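Local coordinates for putative exported protein (Burkholderia pseudomallei, PDB 4JGB), which is of unknown function but has a Rossmann-type fold that probably binds NAD(P), and may be an oxidoreductase acting on CH-NH groups, at residues A[169-174]-A[201-206]. Numbering follows the deposited sequence.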
loop_
_atom_site.group_PDB
_atom_site.type_symbol
_atom_site.label_atom_id
_atom_site.label_comp_id
_atom_site.label_asym_id
_atom_site.label_seq_id
_atom_site.Cartn_x
_atom_site.Cartn_y
_atom_site.Cartn_z
ATOM N N PHE A 169 3.009 -3.224 17.281
ATOM C CA PHE A 169 4.024 -3.307 16.236
ATOM C C PHE A 169 4.725 -1.953 16.188
ATOM O O PHE A 169 4.171 -0.913 16.664
ATOM C CB PHE A 169 3.379 -3.648 14.859
ATOM C CG PHE A 169 2.194 -2.764 14.504
ATOM C CD1 PHE A 169 2.389 -1.522 13.951
ATOM C CD2 PHE A 169 0.880 -3.173 14.799
ATOM C CE1 PHE A 169 1.300 -0.689 13.664
ATOM C CE2 PHE A 169 -0.198 -2.353 14.522
ATOM C CZ PHE A 169 0.016 -1.105 13.958
ATOM N N ARG A 170 5.934 -1.942 15.623
ATOM C CA ARG A 170 6.659 -0.696 15.402
ATOM C C ARG A 170 6.394 -0.192 13.983
ATOM O O ARG A 170 6.113 -0.987 13.074
ATOM C CB ARG A 170 8.156 -0.907 15.617
ATOM C CG ARG A 170 8.488 -1.309 17.068
ATOM C CD ARG A 170 9.982 -1.541 17.225
ATOM N NE ARG A 170 10.436 -2.842 16.730
ATOM C CZ ARG A 170 11.713 -3.193 16.617
ATOM N NH1 ARG A 170 12.685 -2.329 16.929
ATOM N NH2 ARG A 170 12.024 -4.403 16.183
ATOM N N THR A 171 6.555 1.122 13.802
ATOM C CA THR A 171 6.407 1.800 12.530
ATOM C C THR A 171 7.514 2.851 12.402
ATOM O O THR A 171 8.065 3.300 13.409
ATOM C CB THR A 171 5.070 2.568 12.453
ATOM O OG1 THR A 171 4.967 3.423 13.591
ATOM C CG2 THR A 171 3.893 1.614 12.432
ATOM N N GLY A 172 7.812 3.240 11.157
ATOM C CA GLY A 172 8.843 4.232 10.838
ATOM C C GLY A 172 8.829 4.584 9.357
ATOM O O GLY A 172 8.106 3.964 8.565
ATOM N N ALA A 173 9.628 5.571 8.964
ATOM C CA ALA A 173 9.524 6.119 7.608
ATOM C C ALA A 173 10.357 5.308 6.593
ATOM O O ALA A 173 11.356 5.786 6.068
ATOM C CB ALA A 173 9.921 7.600 7.613
ATOM N N GLY A 174 9.974 4.059 6.379
ATOM C CA GLY A 174 10.597 3.214 5.362
ATOM C C GLY A 174 12.017 2.665 5.543
ATOM O O GLY A 174 12.645 2.214 4.550
ATOM N N GLN A 201 -4.225 8.974 10.225
ATOM C CA GLN A 201 -3.293 9.837 10.983
ATOM C C GLN A 201 -2.351 10.692 10.160
ATOM O O GLN A 201 -1.876 11.727 10.630
ATOM C CB GLN A 201 -2.429 8.980 11.932
ATOM C CG GLN A 201 -3.276 8.187 12.904
ATOM C CD GLN A 201 -2.539 7.053 13.560
ATOM O OE1 GLN A 201 -1.405 6.729 13.201
ATOM N NE2 GLN A 201 -3.174 6.449 14.561
ATOM N N GLY A 202 -2.039 10.253 8.952
ATOM C CA GLY A 202 -1.081 10.984 8.132
ATOM C C GLY A 202 0.260 11.263 8.818
ATOM O O GLY A 202 0.742 12.409 8.832
ATOM N N ARG A 203 0.873 10.220 9.377
ATOM C CA ARG A 203 2.186 10.379 9.989
ATOM C C ARG A 203 3.311 10.385 8.934
ATOM O O ARG A 203 4.405 10.895 9.201
ATOM C CB ARG A 203 2.454 9.314 11.063
ATOM C CG ARG A 203 1.769 9.563 12.413
ATOM C CD ARG A 203 1.881 8.334 13.310
ATOM N NE ARG A 203 3.261 8.150 13.729
ATOM C CZ ARG A 203 3.907 6.994 13.793
ATOM N NH1 ARG A 203 3.300 5.825 13.495
ATOM N NH2 ARG A 203 5.181 7.006 14.181
ATOM N N PHE A 204 3.012 9.906 7.726
ATOM C CA PHE A 204 4.041 9.622 6.719
ATOM C C PHE A 204 3.625 10.186 5.366
ATOM O O PHE A 204 3.595 9.459 4.377
ATOM C CB PHE A 204 4.258 8.088 6.621
ATOM C CG PHE A 204 4.720 7.454 7.915
ATOM C CD1 PHE A 204 6.022 7.665 8.381
ATOM C CD2 PHE A 204 3.871 6.653 8.661
ATOM C CE1 PHE A 204 6.463 7.106 9.579
ATOM C CE2 PHE A 204 4.305 6.096 9.866
ATOM C CZ PHE A 204 5.603 6.311 10.324
ATOM N N ILE A 205 3.259 11.473 5.351
ATOM C CA ILE A 205 2.800 12.174 4.145
ATOM C C ILE A 205 3.990 12.414 3.239
ATOM O O ILE A 205 5.017 12.941 3.672
ATOM C CB ILE A 205 2.107 13.525 4.491
ATOM C CG1 ILE A 205 0.885 13.287 5.398
ATOM C CG2 ILE A 205 1.716 14.320 3.230
ATOM C CD1 ILE A 205 -0.220 12.459 4.782
ATOM N N ARG A 206 3.844 11.986 1.991
ATOM C CA ARG A 206 4.909 12.003 0.997
ATOM C C ARG A 206 6.185 11.298 1.462
ATOM O O ARG A 206 7.275 11.701 1.119
ATOM C CB ARG A 206 5.165 13.432 0.484
ATOM C CG ARG A 206 4.052 13.912 -0.444
ATOM C CD ARG A 206 4.326 15.328 -0.949
ATOM N NE ARG A 206 4.218 16.299 0.142
ATOM C CZ ARG A 206 3.069 16.749 0.639
ATOM N NH1 ARG A 206 1.902 16.299 0.171
ATOM N NH2 ARG A 206 3.077 17.631 1.639
HETATM O O HOH W 1 7.303 5.513 14.969
#
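Arg203 reaches across to Thr171 on the edge strand 170-172. It follows Gly202, where the chain leaves helix 188-201 with positive phi. CG of Arg203 is anti to its carbonyl carbon (chi1 -78°), and the side chain bends at chi3. Arg203 NH1 donates to Thr171 OG1 over 2.9 Å. The bond is nearly straight (174°), and OG1 lies in the guanidinium plane. Arg203 NH2 donates to a water O at 2.7 Å, also in that plane. The same water donates to Thr171 O, so the guanidinium holds the hydroxyl directly and the backbone carbonyl through the water. Phe204 comes next and has the most surface buried by the strand segment. Phe204 CZ lies 3.7 Å above the Arg203 guanidinium plane, toward the rim, while Arg203 CB sits over one face of the phenyl ring. The ring meets the strand obliquely. Phe204 CE1 is 3.5 Å from Gly172 C, and the ring touches the backbone at Gly172 and Ala173. Phe204 CD1 lies 4.0 Å from Ala173 CB. The ring also touches Ala209 of strand 207-212. Glu198 of the preceding helix accepts from the backbone N of both Arg203 and Phe204. Beyond Phe204 the chain turns into strand 207-212, which pairs antiparallel with 170-172. The contact thus packs a helix-to-strand loop against the antiparallel edge strand of a Rossmann-type sheet.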